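Local coordinates for water-Soluble Chlorophyll Protein (Brassica oleracea var. botrytis, PDB 6S2Z) that binds chlorophyll b in a water-soluble tetramer of Kunitz-type subunits and probably acts as a chlorophyll carrier, at residues 44-49 with 152-157; 58-63 with 78-83; 132-137 with 168-173. All coordinates share one frame; numbering follows the deposited sequence.

Contact 1 of 3, residues 44-49 with 152-157. With CHL (chlorophyll b), chain B.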
loop_
_atom_site.group_PDB
_atom_site.type_symbol
_atom_site.label_atom_id
_atom_site.label_comp_id
_atom_site.label_asym_id
_atom_site.label_seq_id
_atom_site.Cartn_x
_atom_site.Cartn_y
_atom_site.Cartn_z
ATOM N N GLY A 44 6.165 -13.665 0.367
ATOM C CA GLY A 44 7.449 -14.214 0.764
ATOM C C GLY A 44 7.555 -14.283 2.279
ATOM O O GLY A 44 6.555 -14.115 2.971
ATOM N N ILE A 45 8.771 -14.528 2.782
ATOM C CA ILE A 45 9.024 -14.689 4.203
ATOM C C ILE A 45 10.225 -13.826 4.550
ATOM O O ILE A 45 11.188 -13.766 3.799
ATOM C CB ILE A 45 9.256 -16.167 4.590
ATOM C CG1 ILE A 45 8.197 -17.077 3.967
ATOM C CG2 ILE A 45 9.314 -16.337 6.106
ATOM C CD1 ILE A 45 8.273 -18.527 4.457
ATOM N N THR A 46 10.133 -13.135 5.682
ATOM C CA THR A 46 11.024 -12.048 6.017
ATOM C C THR A 46 11.319 -12.169 7.510
ATOM O O THR A 46 10.468 -12.644 8.275
ATOM C CB THR A 46 10.328 -10.709 5.705
ATOM O OG1 THR A 46 9.940 -10.735 4.328
ATOM C CG2 THR A 46 11.199 -9.505 5.979
ATOM N N GLN A 47 12.514 -11.723 7.934
ATOM C CA GLN A 47 12.694 -11.509 9.359
ATOM C C GLN A 47 12.222 -10.101 9.670
ATOM O O GLN A 47 12.707 -9.149 9.066
ATOM C CB GLN A 47 14.138 -11.705 9.822
ATOM C CG GLN A 47 14.283 -11.494 11.323
ATOM C CD GLN A 47 15.704 -11.392 11.831
ATOM O OE1 GLN A 47 16.664 -11.289 11.063
ATOM N NE2 GLN A 47 15.843 -11.404 13.150
ATOM N N THR A 48 11.290 -9.965 10.608
ATOM C CA THR A 48 10.895 -8.617 10.987
ATOM C C THR A 48 12.090 -7.941 11.650
ATOM O O THR A 48 12.838 -8.606 12.353
ATOM C CB THR A 48 9.652 -8.594 11.893
ATOM O OG1 THR A 48 9.426 -7.230 12.278
ATOM C CG2 THR A 48 9.775 -9.437 13.146
ATOM N N LEU A 49 12.242 -6.626 11.455
ATOM C CA LEU A 49 13.346 -5.889 12.054
ATOM C C LEU A 49 13.072 -5.551 13.515
ATOM O O LEU A 49 14.013 -5.280 14.249
ATOM C CB LEU A 49 13.581 -4.618 11.240
ATOM C CG LEU A 49 14.181 -4.825 9.843
ATOM C CD1 LEU A 49 14.148 -3.509 9.065
ATOM C CD2 LEU A 49 15.610 -5.418 9.916
ATOM N N LEU A 152 12.946 -2.207 4.110
ATOM C CA LEU A 152 14.064 -1.536 4.756
ATOM C C LEU A 152 15.246 -2.491 4.841
ATOM O O LEU A 152 15.979 -2.502 5.826
ATOM C CB LEU A 152 13.645 -1.084 6.159
ATOM C CG LEU A 152 12.429 -0.152 6.233
ATOM C CD1 LEU A 152 11.816 -0.224 7.630
ATOM C CD2 LEU A 152 12.809 1.294 5.863
ATOM N N GLY A 153 15.386 -3.327 3.813
ATOM C CA GLY A 153 16.442 -4.316 3.737
ATOM C C GLY A 153 16.316 -5.427 4.779
ATOM O O GLY A 153 17.297 -6.102 5.055
ATOM N N ALA A 154 15.134 -5.613 5.370
ATOM C CA ALA A 154 14.925 -6.708 6.319
ATOM C C ALA A 154 15.250 -8.049 5.658
ATOM O O ALA A 154 14.864 -8.305 4.513
ATOM C CB ALA A 154 13.502 -6.689 6.817
ATOM N N PRO A 155 15.975 -8.966 6.339
ATOM C CA PRO A 155 16.316 -10.259 5.738
ATOM C C PRO A 155 15.125 -10.924 5.044
ATOM O O PRO A 155 14.077 -11.126 5.654
ATOM C CB PRO A 155 16.730 -11.069 6.970
ATOM C CG PRO A 155 17.385 -10.046 7.860
ATOM C CD PRO A 155 16.524 -8.803 7.700
ATOM N N GLN A 156 15.323 -11.304 3.771
ATOM C CA GLN A 156 14.300 -11.931 2.946
ATOM C C GLN A 156 14.770 -13.339 2.571
ATOM O O GLN A 156 15.836 -13.483 1.980
ATOM C CB GLN A 156 14.106 -11.058 1.706
ATOM C CG GLN A 156 12.930 -11.447 0.829
ATOM C CD GLN A 156 11.643 -11.145 1.556
ATOM O OE1 GLN A 156 11.462 -10.048 2.107
ATOM N NE2 GLN A 156 10.741 -12.128 1.577
ATOM N N LEU A 157 13.968 -14.368 2.893
ATOM C CA LEU A 157 14.382 -15.762 2.751
ATOM C C LEU A 157 14.462 -16.195 1.276
ATOM O O LEU A 157 13.527 -15.988 0.492
ATOM C CB LEU A 157 13.425 -16.673 3.531
ATOM C CG LEU A 157 13.776 -16.972 4.984
ATOM C CD1 LEU A 157 13.598 -15.762 5.885
ATOM C CD2 LEU A 157 12.930 -18.126 5.503
HETATM MG MG CHL B . 3.235 -9.642 7.214
HETATM C CHA CHL B . 5.248 -8.348 9.621
HETATM C CHB CHL B . 4.111 -7.029 5.268
HETATM C CHC CHL B . 0.809 -10.521 5.027
HETATM C CHD CHL B . 1.780 -11.737 9.621
HETATM N NA CHL B . 4.588 -8.148 7.295
HETATM C C1A CHL B . 5.364 -7.866 8.237
HETATM C C2A CHL B . 6.395 -6.860 7.934
HETATM C C3A CHL B . 5.899 -6.316 6.639
HETATM C C4A CHL B . 4.782 -7.222 6.374
HETATM C CMA CHL B . 5.399 -4.906 6.811
HETATM C CAA CHL B . 7.837 -7.343 8.000
HETATM C CBA CHL B . 8.879 -6.362 7.529
HETATM C CGA CHL B . 9.441 -5.395 8.528
HETATM O O1A CHL B . 10.315 -5.707 9.223
HETATM O O2A CHL B . 8.978 -4.055 8.570
HETATM N NB CHL B . 2.584 -8.901 5.398
HETATM C C1B CHL B . 3.004 -7.826 4.751
HETATM C C2B CHL B . 2.318 -7.485 3.511
HETATM C C3B CHL B . 1.345 -8.536 3.468
HETATM C C4B CHL B . 1.594 -9.339 4.657
HETATM C CMB CHL B . 2.552 -6.354 2.568
HETATM C CAB CHL B . 0.322 -8.778 2.436
HETATM C CBB CHL B . -0.448 -7.864 1.980
HETATM N NC CHL B . 1.586 -10.902 7.289
HETATM C C1C CHL B . 0.704 -11.136 6.346
HETATM C C2C CHL B . -0.338 -12.086 6.719
HETATM C C3C CHL B . -0.061 -12.451 8.059
HETATM C C4C CHL B . 1.126 -11.650 8.308
HETATM C CMC CHL B . -1.488 -12.609 5.969
HETATM O OMC CHL B . -1.684 -12.333 4.841
HETATM C CAC CHL B . -0.829 -13.382 8.945
HETATM C CBC CHL B . -1.919 -12.657 9.642
HETATM N ND CHL B . 3.420 -10.050 9.205
HETATM C C1D CHL B . 2.828 -10.832 10.073
HETATM C C2D CHL B . 3.362 -10.680 11.443
HETATM C C3D CHL B . 4.368 -9.665 11.187
HETATM C C4D CHL B . 4.320 -9.384 9.930
HETATM C CMD CHL B . 3.119 -11.338 12.766
HETATM C CAD CHL B . 5.401 -8.841 11.836
HETATM O OBD CHL B . 5.725 -8.900 13.035
HETATM C CBD CHL B . 6.014 -7.968 10.824
HETATM C CGD CHL B . 5.977 -6.535 11.224
HETATM O O1D CHL B . 6.957 -5.939 11.447
HETATM O O2D CHL B . 4.781 -5.821 11.375
HETATM C CED CHL B . 4.763 -4.605 12.022
HETATM C C1 CHL B . 8.657 -3.275 9.685
HETATM C C2 CHL B . 8.256 -1.950 9.135
HETATM C C3 CHL B . 7.316 -1.206 9.704
HETATM C C4 CHL B . 6.665 -1.657 10.936
HETATM C C5 CHL B . 6.914 0.090 9.127
HETATM C C6 CHL B . 5.466 0.039 8.724
HETATM C C7 CHL B . 5.074 -1.167 7.911
HETATM C C8 CHL B . 3.594 -1.115 7.587
HETATM C C9 CHL B . 2.785 -2.086 8.415
HETATM C C10 CHL B . 3.347 -1.304 6.109
HETATM C C11 CHL B . 3.770 -0.074 5.384
HETATM C C12 CHL B . 3.096 -0.048 4.046
HETATM C C13 CHL B . 3.820 0.823 3.042
HETATM C C14 CHL B . 3.747 2.285 3.395
HETATM C C15 CHL B . 3.226 0.597 1.671
HETATM C C16 CHL B . 4.135 1.133 0.579
HETATM C C17 CHL B . 3.536 0.963 -0.807
HETATM C C18 CHL B . 4.610 1.100 -1.860
HETATM C C19 CHL B . 4.388 0.128 -2.966
HETATM C C20 CHL B . 4.548 2.469 -2.432
HETATM O O HOH W 1 10.733 -14.740 0.744
#
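Leu157 N donates to Ile45 O at 3.0 Å, and Gln47 N donates to Pro155 O at 2.8 Å. Between them Thr46 faces Gln156 as a single bridge, and Thr46 CA adds a CH...O contact to Pro155 O. One polar side-chain bond joins the same pair: Thr46 OG1 donates to Gln156 OE1 at 2.8 Å. The hydroxyl approaches from the side of the C=O bond, at a C=O...donor angle of 102°, and is tilted from the carbonyl plane. The Gln156 chain is bent at chi2 (69°), which brings its amide nearer to Thr46. A water takes protons from Gln156 NE2 and Ile45 N.

In this beta-trefoil of the Kunitz family, the bridge ties strand 44-47, already paired with strand 30-33, to the edge strand 155-160 of another sheet. Apolar contacts continue past the bridge. Leu49 CG rests on Ala154 CB at 3.6 Å, its CD1 meets Leu152 CB at 3.8 Å, and its CD2 reaches Pro155 CD. Ile86 of a second subunit also packs on Leu49.

The two residues after strand 44-47 belong to the chlorophyll pocket. Thr48 OG1 donates to O1D of chlorophyll b at 2.9 Å, with OG1 anti to the backbone N (chi1 176°). Leu49 N donates to the pigment's O1A at 3.1 Å.

Contact 2 of 3, residues 58-63 with 78-83; sequences VSFGYE and INIEFR
Phe60 and Ile80 lie side by side and point the same way from a pair of antiparallel strands. Phe60 CB leaves the backbone with CG anti to the carbonyl carbon (chi1 -50°), and the ring then runs beside Ile80 and crosses the end of Ile78. Phe60 CD1 meets Ile78 CD1 at 3.7 Å and also nears Ile80 CG1. Phe60 CE1 touches Ile80 CG2 at 3.9 Å. Ile80 CG1 sits at the ring edge, in its plane. At the far end of the ring, Phe171 of strand 169-173 meets Phe60 edge-to-face.

Val58 and Phe82 use the same face of the sheet. Val58 CG1 presses against Phe82 CD1 at 3.4 Å, and Val58 CB meets Ile80 CG2. The two strands, 58-62 and 78-82, form a two-stranded antiparallel sheet of the beta-trefoil. Its apolar face looks to strand 18-22, where Ile20 packs on both Val58 and Phe60. Phe82 also meets the ring of Trp97 and lies close to Pro32, the axial binding residue of the chlorophyll magnesium.

Ser59 and Glu81 form one hydrogen-bonded pair, with Ser59 N to Glu81 O at 3.0 Å and Glu81 N returning to Ser59 O. Gly61 and Asn79 form the next. Here Asn79 N gives a firm bond to Gly61 O at 2.9 Å, while the bond from Gly61 N to Asn79 O is weak.

Ser59 and Asn79 point to the other face, and residues beyond the strand ends reach them. Arg83, bent at chi2 and chi3, brings its CD within 3.4 Å of Ser59 OG. Glu63 CB lies against Asn79 OD1, with the amide and carboxylate planes almost parallel. Asn79 ND2 makes a hydrogen bond to Ser122 O.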
loop_
_atom_site.group_PDB
_atom_site.type_symbol
_atom_site.label_atom_id
_atom_site.label_comp_id
_atom_site.label_asym_id
_atom_site.label_seq_id
_atom_site.Cartn_x
_atom_site.Cartn_y
_atom_site.Cartn_z
ATOM N N VAL A 58 4.642 -21.293 13.353
ATOM C CA VAL A 58 4.640 -22.378 12.383
ATOM C C VAL A 58 4.471 -23.724 13.093
ATOM O O VAL A 58 4.643 -23.848 14.316
ATOM C CB VAL A 58 5.925 -22.372 11.544
ATOM C CG1 VAL A 58 6.174 -21.016 10.908
ATOM C CG2 VAL A 58 7.114 -22.808 12.395
ATOM N N SER A 59 4.146 -24.744 12.289
ATOM C CA SER A 59 4.187 -26.116 12.757
ATOM C C SER A 59 4.872 -26.973 11.701
ATOM O O SER A 59 4.887 -26.623 10.515
ATOM C CB SER A 59 2.815 -26.630 13.116
ATOM O OG SER A 59 1.997 -26.707 11.962
ATOM N N PHE A 60 5.477 -28.068 12.177
ATOM C CA PHE A 60 6.262 -28.974 11.361
ATOM C C PHE A 60 5.506 -30.293 11.297
ATOM O O PHE A 60 4.931 -30.717 12.299
ATOM C CB PHE A 60 7.680 -29.118 11.917
ATOM C CG PHE A 60 8.413 -27.824 12.210
ATOM C CD1 PHE A 60 8.926 -27.035 11.185
ATOM C CD2 PHE A 60 8.612 -27.401 13.511
ATOM C CE1 PHE A 60 9.615 -25.862 11.457
ATOM C CE2 PHE A 60 9.285 -26.212 13.780
ATOM C CZ PHE A 60 9.803 -25.445 12.757
ATOM N N GLY A 61 5.469 -30.889 10.101
ATOM C CA GLY A 61 4.942 -32.230 9.891
ATOM C C GLY A 61 5.757 -32.974 8.831
ATOM O O GLY A 61 6.208 -32.361 7.867
ATOM N N TYR A 62 5.966 -34.283 9.037
ATOM C CA TYR A 62 6.722 -35.130 8.125
ATOM C C TYR A 62 6.017 -35.228 6.777
ATOM O O TYR A 62 4.797 -35.355 6.728
ATOM C CB TYR A 62 6.934 -36.529 8.714
ATOM C CG TYR A 62 7.955 -36.582 9.821
ATOM C CD1 TYR A 62 9.278 -36.241 9.578
ATOM C CD2 TYR A 62 7.605 -36.942 11.118
ATOM C CE1 TYR A 62 10.231 -36.259 10.589
ATOM C CE2 TYR A 62 8.550 -36.990 12.140
ATOM C CZ TYR A 62 9.868 -36.637 11.872
ATOM O OH TYR A 62 10.821 -36.644 12.848
ATOM N N GLU A 63 6.812 -35.179 5.702
ATOM C CA GLU A 63 6.342 -35.461 4.359
ATOM C C GLU A 63 7.521 -35.966 3.534
ATOM O O GLU A 63 8.454 -35.211 3.293
ATOM C CB GLU A 63 5.753 -34.208 3.721
ATOM C CG GLU A 63 5.480 -34.378 2.239
ATOM C CD GLU A 63 4.402 -35.387 1.868
ATOM O OE1 GLU A 63 3.468 -35.608 2.689
ATOM O OE2 GLU A 63 4.493 -35.943 0.747
ATOM N N ILE A 78 10.274 -32.403 5.782
ATOM C CA ILE A 78 9.077 -31.912 6.446
ATOM C C ILE A 78 8.457 -30.826 5.570
ATOM O O ILE A 78 9.071 -30.330 4.628
ATOM C CB ILE A 78 9.428 -31.306 7.823
ATOM C CG1 ILE A 78 10.562 -30.272 7.698
ATOM C CG2 ILE A 78 9.712 -32.393 8.856
ATOM C CD1 ILE A 78 10.708 -29.329 8.863
ATOM N N ASN A 79 7.221 -30.464 5.915
ATOM C CA ASN A 79 6.584 -29.240 5.475
ATOM C C ASN A 79 6.647 -28.256 6.642
ATOM O O ASN A 79 6.702 -28.676 7.796
ATOM C CB ASN A 79 5.121 -29.496 5.093
ATOM C CG ASN A 79 4.943 -30.320 3.832
ATOM O OD1 ASN A 79 3.969 -31.060 3.703
ATOM N ND2 ASN A 79 5.887 -30.226 2.911
ATOM N N ILE A 80 6.686 -26.954 6.329
ATOM C CA ILE A 80 6.595 -25.913 7.332
ATOM C C ILE A 80 5.378 -25.081 6.955
ATOM O O ILE A 80 5.291 -24.614 5.825
ATOM C CB ILE A 80 7.889 -25.060 7.389
ATOM C CG1 ILE A 80 9.166 -25.910 7.463
ATOM C CG2 ILE A 80 7.818 -24.059 8.531
ATOM C CD1 ILE A 80 10.438 -25.104 7.463
ATOM N N GLU A 81 4.425 -24.930 7.886
ATOM C CA GLU A 81 3.283 -24.093 7.573
ATOM C C GLU A 81 3.045 -23.054 8.659
ATOM O O GLU A 81 3.120 -23.348 9.848
ATOM C CB GLU A 81 2.026 -24.884 7.219
ATOM C CG GLU A 81 1.563 -25.854 8.271
ATOM C CD GLU A 81 0.087 -26.199 8.129
ATOM O OE1 GLU A 81 -0.619 -25.522 7.385
ATOM O OE2 GLU A 81 -0.353 -27.139 8.786
ATOM N N PHE A 82 2.762 -21.834 8.212
ATOM C CA PHE A 82 2.323 -20.782 9.107
ATOM C C PHE A 82 0.954 -21.131 9.691
ATOM O O PHE A 82 0.093 -21.702 9.018
ATOM C CB PHE A 82 2.321 -19.444 8.368
ATOM C CG PHE A 82 3.659 -18.763 8.324
ATOM C CD1 PHE A 82 4.337 -18.466 9.494
ATOM C CD2 PHE A 82 4.233 -18.414 7.109
ATOM C CE1 PHE A 82 5.546 -17.790 9.448
ATOM C CE2 PHE A 82 5.451 -17.753 7.064
ATOM C CZ PHE A 82 6.100 -17.436 8.233
ATOM N N ARG A 83 0.772 -20.782 10.963
ATOM C CA ARG A 83 -0.452 -21.099 11.672
ATOM C C ARG A 83 -1.055 -19.785 12.136
ATOM O O ARG A 83 -0.492 -19.121 13.013
ATOM C CB ARG A 83 -0.158 -22.002 12.874
ATOM C CG ARG A 83 0.478 -23.341 12.531
ATOM C CD ARG A 83 -0.397 -24.300 11.744
ATOM N NE ARG A 83 -1.647 -24.700 12.373
ATOM C CZ ARG A 83 -1.749 -25.506 13.435
ATOM N NH1 ARG A 83 -0.667 -25.987 14.029
ATOM N NH2 ARG A 83 -2.938 -25.820 13.920
#

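Contact 3 of 3, residues 132-137 with 168-173; sequences AHTYKL and FVKFVK
Tyr135 and Phe171 both set CG anti to the carbonyl carbon, with chi1 -65° and -45°, and these torsions bring their rings together. Tyr135 CD2 touches Phe171 CE2 at 3.7 Å. The centroids are 5.7 Å apart and the planes are inclined at 34°, an oblique meeting. Leu137 CD2 adds a looser contact near the plane of the Phe171 ring, at its edge. The Tyr135 hydroxyl makes a hydrogen bond beyond the pair, to Lys5 N.

The backbones meet in a single antiparallel hydrogen-bonded pair, Tyr135 with Val169. Tyr135 N donates to Val169 O at 2.9 Å, and Val169 N returns a bond of the same length to Tyr135 O. Two CH...O contacts extend the pairing, from Thr134 CA to Val169 O and from Phe168 CA to Tyr135 O. The short strand segments then diverge at a steep angle.

Beyond the bridge a water takes over. It donates to His133 O at 3.0 Å and accepts from Phe171 N at 3.0 Å, which links the two backbones where they no longer bond directly. Lys170 lays its aliphatic chain along the same carbonyl, with CG 3.5 Å from His133 O. Thr134 CG2 packs on Phe168 CB at 3.8 Å, while Thr134 OG1 turns back to donate to Ala132 O within its own segment.

The contact joins two sheets of the beta-trefoil. Strand 135-139 lies between strands 125-128 and 142-148. Strand 169-173 pairs with strand 18-22, whose Ile20 packs on Val169 and Phe171. Ile126 of strand 125-128 touches Tyr135, Leu137 and Phe171.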
loop_
_atom_site.group_PDB
_atom_site.type_symbol
_atom_site.label_atom_id
_atom_site.label_comp_id
_atom_site.label_asym_id
_atom_site.label_seq_id
_atom_site.Cartn_x
_atom_site.Cartn_y
_atom_site.Cartn_z
ATOM N N ALA A 132 24.137 -23.447 20.678
ATOM C CA ALA A 132 23.150 -24.284 21.335
ATOM C C ALA A 132 21.800 -24.119 20.634
ATOM O O ALA A 132 21.386 -23.001 20.320
ATOM C CB ALA A 132 23.085 -23.916 22.800
ATOM N N HIS A 133 21.153 -25.259 20.355
ATOM C CA HIS A 133 19.823 -25.318 19.768
ATOM C C HIS A 133 19.724 -24.368 18.575
ATOM O O HIS A 133 18.696 -23.721 18.385
ATOM C CB HIS A 133 18.742 -25.002 20.817
ATOM C CG HIS A 133 19.040 -25.449 22.211
ATOM N ND1 HIS A 133 19.375 -26.765 22.521
ATOM C CD2 HIS A 133 19.020 -24.772 23.385
ATOM C CE1 HIS A 133 19.572 -26.872 23.824
ATOM N NE2 HIS A 133 19.350 -25.661 24.378
ATOM N N THR A 134 20.810 -24.260 17.802
ATOM C CA THR A 134 20.833 -23.475 16.578
ATOM C C THR A 134 20.820 -24.419 15.378
ATOM O O THR A 134 21.497 -25.442 15.381
ATOM C CB THR A 134 22.056 -22.558 16.551
ATOM O OG1 THR A 134 21.986 -21.687 17.681
ATOM C CG2 THR A 134 22.192 -21.770 15.268
ATOM N N TYR A 135 20.055 -24.071 14.343
ATOM C CA TYR A 135 19.830 -24.985 13.233
ATOM C C TYR A 135 19.891 -24.221 11.909
ATOM O O TYR A 135 19.859 -22.993 11.900
ATOM C CB TYR A 135 18.491 -25.718 13.402
ATOM C CG TYR A 135 18.425 -26.643 14.595
ATOM C CD1 TYR A 135 18.797 -27.978 14.492
ATOM C CD2 TYR A 135 17.989 -26.189 15.827
ATOM C CE1 TYR A 135 18.757 -28.831 15.584
ATOM C CE2 TYR A 135 17.940 -27.025 16.928
ATOM C CZ TYR A 135 18.336 -28.348 16.810
ATOM O OH TYR A 135 18.289 -29.169 17.896
ATOM N N LYS A 136 20.009 -24.957 10.796
ATOM C CA LYS A 136 19.785 -24.356 9.494
ATOM C C LYS A 136 18.706 -25.159 8.777
ATOM O O LYS A 136 18.413 -26.285 9.169
ATOM C CB LYS A 136 21.075 -24.202 8.682
ATOM C CG LYS A 136 21.819 -25.494 8.385
ATOM C CD LYS A 136 23.010 -25.301 7.482
ATOM C CE LYS A 136 23.727 -26.576 7.068
ATOM N NZ LYS A 136 24.669 -26.289 5.953
ATOM N N LEU A 137 18.108 -24.539 7.755
ATOM C CA LEU A 137 17.068 -25.150 6.945
ATOM C C LEU A 137 17.597 -25.331 5.522
ATOM O O LEU A 137 18.315 -24.461 5.009
ATOM C CB LEU A 137 15.833 -24.241 6.962
ATOM C CG LEU A 137 15.180 -23.997 8.321
ATOM C CD1 LEU A 137 14.008 -23.042 8.157
ATOM C CD2 LEU A 137 14.710 -25.297 8.963
ATOM N N PHE A 168 20.673 -18.907 10.308
ATOM C CA PHE A 168 20.713 -19.761 11.474
ATOM C C PHE A 168 19.538 -19.411 12.389
ATOM O O PHE A 168 19.310 -18.238 12.718
ATOM C CB PHE A 168 22.082 -19.572 12.142
ATOM C CG PHE A 168 23.240 -20.020 11.282
ATOM C CD1 PHE A 168 23.470 -21.374 11.060
ATOM C CD2 PHE A 168 24.088 -19.090 10.693
ATOM C CE1 PHE A 168 24.536 -21.798 10.286
ATOM C CE2 PHE A 168 25.126 -19.511 9.870
ATOM C CZ PHE A 168 25.354 -20.861 9.678
ATOM N N VAL A 169 18.807 -20.431 12.838
ATOM C CA VAL A 169 17.569 -20.166 13.551
ATOM C C VAL A 169 17.487 -21.006 14.822
ATOM O O VAL A 169 18.159 -22.019 14.951
ATOM C CB VAL A 169 16.350 -20.429 12.644
ATOM C CG1 VAL A 169 16.437 -19.659 11.324
ATOM C CG2 VAL A 169 16.162 -21.920 12.382
ATOM N N LYS A 170 16.616 -20.582 15.746
ATOM C CA LYS A 170 16.163 -21.398 16.853
ATOM C C LYS A 170 14.643 -21.505 16.732
ATOM O O LYS A 170 14.008 -20.625 16.135
ATOM C CB LYS A 170 16.514 -20.710 18.173
ATOM C CG LYS A 170 17.961 -20.255 18.340
ATOM C CD LYS A 170 18.451 -20.362 19.797
ATOM C CE LYS A 170 19.385 -19.239 20.221
ATOM N NZ LYS A 170 20.357 -19.713 21.234
ATOM N N PHE A 171 14.066 -22.570 17.302
ATOM C CA PHE A 171 12.620 -22.684 17.394
ATOM C C PHE A 171 12.162 -22.410 18.824
ATOM O O PHE A 171 12.491 -23.176 19.727
ATOM C CB PHE A 171 12.168 -24.067 16.911
ATOM C CG PHE A 171 12.842 -24.495 15.634
ATOM C CD1 PHE A 171 12.453 -23.966 14.407
ATOM C CD2 PHE A 171 13.909 -25.390 15.661
ATOM C CE1 PHE A 171 13.096 -24.353 13.241
ATOM C CE2 PHE A 171 14.537 -25.782 14.495
ATOM C CZ PHE A 171 14.123 -25.269 13.289
ATOM N N VAL A 172 11.391 -21.319 18.996
ATOM C CA VAL A 172 10.840 -20.891 20.277
ATOM C C VAL A 172 9.410 -21.402 20.410
ATOM O O VAL A 172 8.532 -20.995 19.643
ATOM C CB VAL A 172 10.882 -19.358 20.439
ATOM C CG1 VAL A 172 10.443 -18.958 21.845
ATOM C CG2 VAL A 172 12.264 -18.790 20.116
ATOM N N LYS A 173 9.180 -22.267 21.405
ATOM C CA LYS A 173 7.875 -22.883 21.608
ATOM C C LYS A 173 6.854 -21.812 21.967
ATOM O O LYS A 173 7.049 -21.078 22.930
ATOM C CB LYS A 173 7.941 -23.901 22.748
ATOM C CG LYS A 173 6.620 -24.550 23.135
ATOM C CD LYS A 173 6.557 -26.027 22.831
ATOM C CE LYS A 173 5.441 -26.718 23.586
ATOM N NZ LYS A 173 4.949 -27.904 22.848
HETATM O O HOH W 2 15.830 -24.400 18.850
#

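How the contacts relate
Of the contact strands, 44-47 comes first; its partner in contact 1 arrives only at 152-157. Strand 58-62 follows, and contact 2 closes the shortest loop with strand 78-82. Residues 132-137 then open contact 3, in series with contact 2. Contact 1 closes next, with contact 2 wholly within its loop. Contact 3 closes last, at 168-173, and crosses contact 1. Ile45 CD1 meets Phe82 CE2 at 3.9 Å, joining contacts 1 and 2; Ile80 CD1 meets Leu137 CD1 at 4.2 Å, joining contacts 2 and 3. Contact 1 ties strand 44-47 to strand 155-160 and contact 3 ties strand 135-139 to the C-terminal strand 169-173, while contact 2 pairs strands close in sequence.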